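Local coordinates for proton-dependent oligopeptide transporter family protein (Xanthomonas campestris, PDB 6EI3) that probably couples proton movement to the uptake of small peptides across the membrane, and is captured here in an auto-inhibited state, at residues A[349-354]-A[410-415]. Numbering follows the deposited sequence.
Sequences VLYPLL and EVLVSA
Tyr351 and Leu412 meet in a small, buried, water-assisted contact between two transmembrane helices, 334-357 and 400-424, in the second half of the transporter. The backbones stay well apart, 10.6 Å between CA of Tyr351 and CA of Leu412, and the long phenol bridges most of that gap. Its CG lies anti to the carbonyl carbon (chi1 -55°), and the ring reaches out toward helix 400-424, next to a kink at Pro352, whose nitrogen cannot bond back to the turn before. One methyl of Leu412, CD2, approaches the edge of the ring near its plane, 3.4 Å from Tyr351 OH and 4.1 Å from Tyr351 CE1. POT transporters have the Major Facilitator Superfamily fold, built on two six-helix bundles, and both helices here belong to the C-terminal one. In this contact a polar link is added to the apolar touch. No direct hydrogen bond joins the two segments, since Tyr351 OH remains 4.4 Å from Val411 O. A water fills the role instead, 2.7 Å from Tyr351 OH and donating to Val411 O at 2.8 Å. The hydroxyl is also hydrogen-bonded to Asn346, five residues earlier on its own helix, and these two partners together should limit rotation of the phenol. Arg366 makes a cation-pi contact with the ring, while Ser369 and Phe373, also on helix 363-389, touch Leu412.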
ATOM      1  N   VAL A 349      21.471  10.597 -12.614  1.00 46.07           N
ATOM      2  CA  VAL A 349      22.047  10.016 -13.837  1.00 45.81           C
ATOM      3  C   VAL A 349      21.010   9.793 -14.955  1.00 48.28           C
ATOM      4  O   VAL A 349      21.163  10.383 -16.022  1.00 48.41           O
ATOM      5  CB  VAL A 349      22.871   8.714 -13.555  1.00 48.88           C
ATOM      6  CG1 VAL A 349      23.540   8.186 -14.823  1.00 49.51           C
ATOM      7  CG2 VAL A 349      23.905   8.925 -12.449  1.00 48.65           C
ATOM      8  N   LEU A 350      20.001   8.918 -14.732  1.00 43.18           N
ATOM      9  CA  LEU A 350      19.017   8.521 -15.744  1.00 42.50           C
ATOM     10  C   LEU A 350      18.105   9.651 -16.258  1.00 45.10           C
ATOM     11  O   LEU A 350      17.999   9.793 -17.473  1.00 44.71           O
ATOM     12  CB  LEU A 350      18.175   7.324 -15.283  1.00 41.61           C
ATOM     13  CG  LEU A 350      17.241   6.690 -16.331  1.00 46.40           C
ATOM     14  CD1 LEU A 350      18.009   6.201 -17.557  1.00 47.23           C
ATOM     15  CD2 LEU A 350      16.441   5.575 -15.727  1.00 46.47           C
ATOM     16  N   TYR A 351      17.415  10.397 -15.369  1.00 40.94           N
ATOM     17  CA  TYR A 351      16.519  11.488 -15.794  1.00 40.60           C
ATOM     18  C   TYR A 351      17.311  12.598 -16.482  1.00 43.77           C
ATOM     19  O   TYR A 351      16.990  12.867 -17.645  1.00 42.95           O
ATOM     20  CB  TYR A 351      15.590  12.016 -14.676  1.00 40.51           C
ATOM     21  CG  TYR A 351      14.740  10.958 -13.999  1.00 39.84           C
ATOM     22  CD1 TYR A 351      14.325   9.817 -14.684  1.00 40.90           C
ATOM     23  CD2 TYR A 351      14.316  11.117 -12.682  1.00 39.82           C
ATOM     24  CE1 TYR A 351      13.570   8.828 -14.058  1.00 39.69           C
ATOM     25  CE2 TYR A 351      13.535  10.145 -12.051  1.00 39.51           C
ATOM     26  CZ  TYR A 351      13.160   9.006 -12.747  1.00 42.54           C
ATOM     27  OH  TYR A 351      12.399   8.043 -12.133  1.00 40.23           O
ATOM     28  N   PRO A 352      18.428  13.127 -15.895  1.00 41.49           N
ATOM     29  CA  PRO A 352      19.226  14.135 -16.620  1.00 42.98           C
ATOM     30  C   PRO A 352      19.731  13.657 -17.979  1.00 48.79           C
ATOM     31  O   PRO A 352      19.677  14.435 -18.917  1.00 50.56           O
ATOM     32  CB  PRO A 352      20.360  14.450 -15.647  1.00 44.77           C
ATOM     33  CG  PRO A 352      19.763  14.213 -14.315  1.00 47.65           C
ATOM     34  CD  PRO A 352      18.975  12.941 -14.532  1.00 42.25           C
ATOM     35  N   LEU A 353      20.130  12.370 -18.111  1.00 45.85           N
ATOM     36  CA  LEU A 353      20.569  11.779 -19.387  1.00 46.12           C
ATOM     37  C   LEU A 353      19.445  11.890 -20.404  1.00 51.64           C
ATOM     38  O   LEU A 353      19.612  12.570 -21.412  1.00 51.23           O
ATOM     39  CB  LEU A 353      20.996  10.301 -19.218  1.00 45.21           C
ATOM     40  CG  LEU A 353      21.376   9.513 -20.494  1.00 50.65           C
ATOM     41  CD1 LEU A 353      22.659  10.071 -21.164  1.00 51.88           C
ATOM     42  CD2 LEU A 353      21.548   8.035 -20.193  1.00 51.83           C
ATOM     43  N   LEU A 354      18.280  11.268 -20.087  1.00 49.25           N
ATOM     44  CA  LEU A 354      17.045  11.222 -20.878  1.00 49.27           C
ATOM     45  C   LEU A 354      16.614  12.617 -21.357  1.00 52.57           C
ATOM     46  O   LEU A 354      16.264  12.755 -22.525  1.00 52.20           O
ATOM     47  CB  LEU A 354      15.926  10.544 -20.048  1.00 48.33           C
ATOM     48  CG  LEU A 354      15.584   9.058 -20.313  1.00 52.37           C
ATOM     49  CD1 LEU A 354      16.814   8.213 -20.635  1.00 52.80           C
ATOM     50  CD2 LEU A 354      14.831   8.451 -19.133  1.00 51.32           C
ATOM     51  N   GLU A 410       9.152   0.370  -8.998  1.00 25.56           N
ATOM     52  CA  GLU A 410       8.668   1.074  -7.805  1.00 25.36           C
ATOM     53  C   GLU A 410       9.101   2.543  -7.789  1.00 28.78           C
ATOM     54  O   GLU A 410       8.256   3.412  -7.611  1.00 26.91           O
ATOM     55  CB  GLU A 410       9.150   0.374  -6.527  1.00 26.61           C
ATOM     56  CG  GLU A 410       8.759   1.120  -5.260  1.00 33.70           C
ATOM     57  CD  GLU A 410       9.438   0.703  -3.973  1.00 45.95           C
ATOM     58  OE1 GLU A 410      10.368  -0.133  -4.012  1.00 35.45           O
ATOM     59  OE2 GLU A 410       9.015   1.206  -2.911  1.00 41.58           O
ATOM     60  N   VAL A 411      10.409   2.810  -7.981  1.00 24.77           N
ATOM     61  CA  VAL A 411      10.979   4.162  -8.019  1.00 26.14           C
ATOM     62  C   VAL A 411      10.325   4.996  -9.153  1.00 30.92           C
ATOM     63  O   VAL A 411      10.051   6.182  -8.959  1.00 30.96           O
ATOM     64  CB  VAL A 411      12.540   4.103  -8.123  1.00 31.16           C
ATOM     65  CG1 VAL A 411      13.130   5.439  -8.540  1.00 33.07           C
ATOM     66  CG2 VAL A 411      13.164   3.630  -6.804  1.00 30.30           C
ATOM     67  N   LEU A 412      10.004   4.345 -10.284  1.00 27.07           N
ATOM     68  CA  LEU A 412       9.366   4.992 -11.431  1.00 27.70           C
ATOM     69  C   LEU A 412       7.867   5.270 -11.217  1.00 33.18           C
ATOM     70  O   LEU A 412       7.396   6.316 -11.657  1.00 33.71           O
ATOM     71  CB  LEU A 412       9.547   4.161 -12.708  1.00 27.84           C
ATOM     72  CG  LEU A 412      10.930   4.112 -13.359  1.00 33.52           C
ATOM     73  CD1 LEU A 412      10.966   3.017 -14.440  1.00 33.87           C
ATOM     74  CD2 LEU A 412      11.298   5.451 -14.000  1.00 35.00           C
ATOM     75  N   VAL A 413       7.105   4.348 -10.596  1.00 29.00           N
ATOM     76  CA  VAL A 413       5.664   4.610 -10.491  1.00 29.09           C
ATOM     77  C   VAL A 413       5.234   5.033  -9.059  1.00 33.82           C
ATOM     78  O   VAL A 413       4.464   5.990  -8.919  1.00 31.57           O
ATOM     79  CB  VAL A 413       4.781   3.462 -11.087  1.00 32.29           C
ATOM     80  CG1 VAL A 413       4.992   2.128 -10.384  1.00 30.51           C
ATOM     81  CG2 VAL A 413       3.294   3.842 -11.130  1.00 32.41           C
ATOM     82  N   SER A 414       5.702   4.317  -8.026  1.00 31.82           N
ATOM     83  CA  SER A 414       5.314   4.568  -6.636  1.00 31.25           C
ATOM     84  C   SER A 414       5.812   5.890  -6.111  1.00 36.13           C
ATOM     85  O   SER A 414       5.003   6.640  -5.564  1.00 37.22           O
ATOM     86  CB  SER A 414       5.727   3.415  -5.725  1.00 31.73           C
ATOM     87  OG  SER A 414       5.150   3.592  -4.447  1.00 33.24           O
ATOM     88  N   ALA A 415       7.104   6.214  -6.327  1.00 31.97           N
ATOM     89  CA  ALA A 415       7.668   7.498  -5.905  1.00 32.55           C
ATOM     90  C   ALA A 415       7.085   8.697  -6.706  1.00 38.77           C
ATOM     91  O   ALA A 415       6.971   9.787  -6.164  1.00 41.57           O
ATOM     92  CB  ALA A 415       9.185   7.465  -6.029  1.00 33.70           C
TER
HETATM   93  O   HOH W   1      10.867   8.664  -9.971  1.00 45.96           O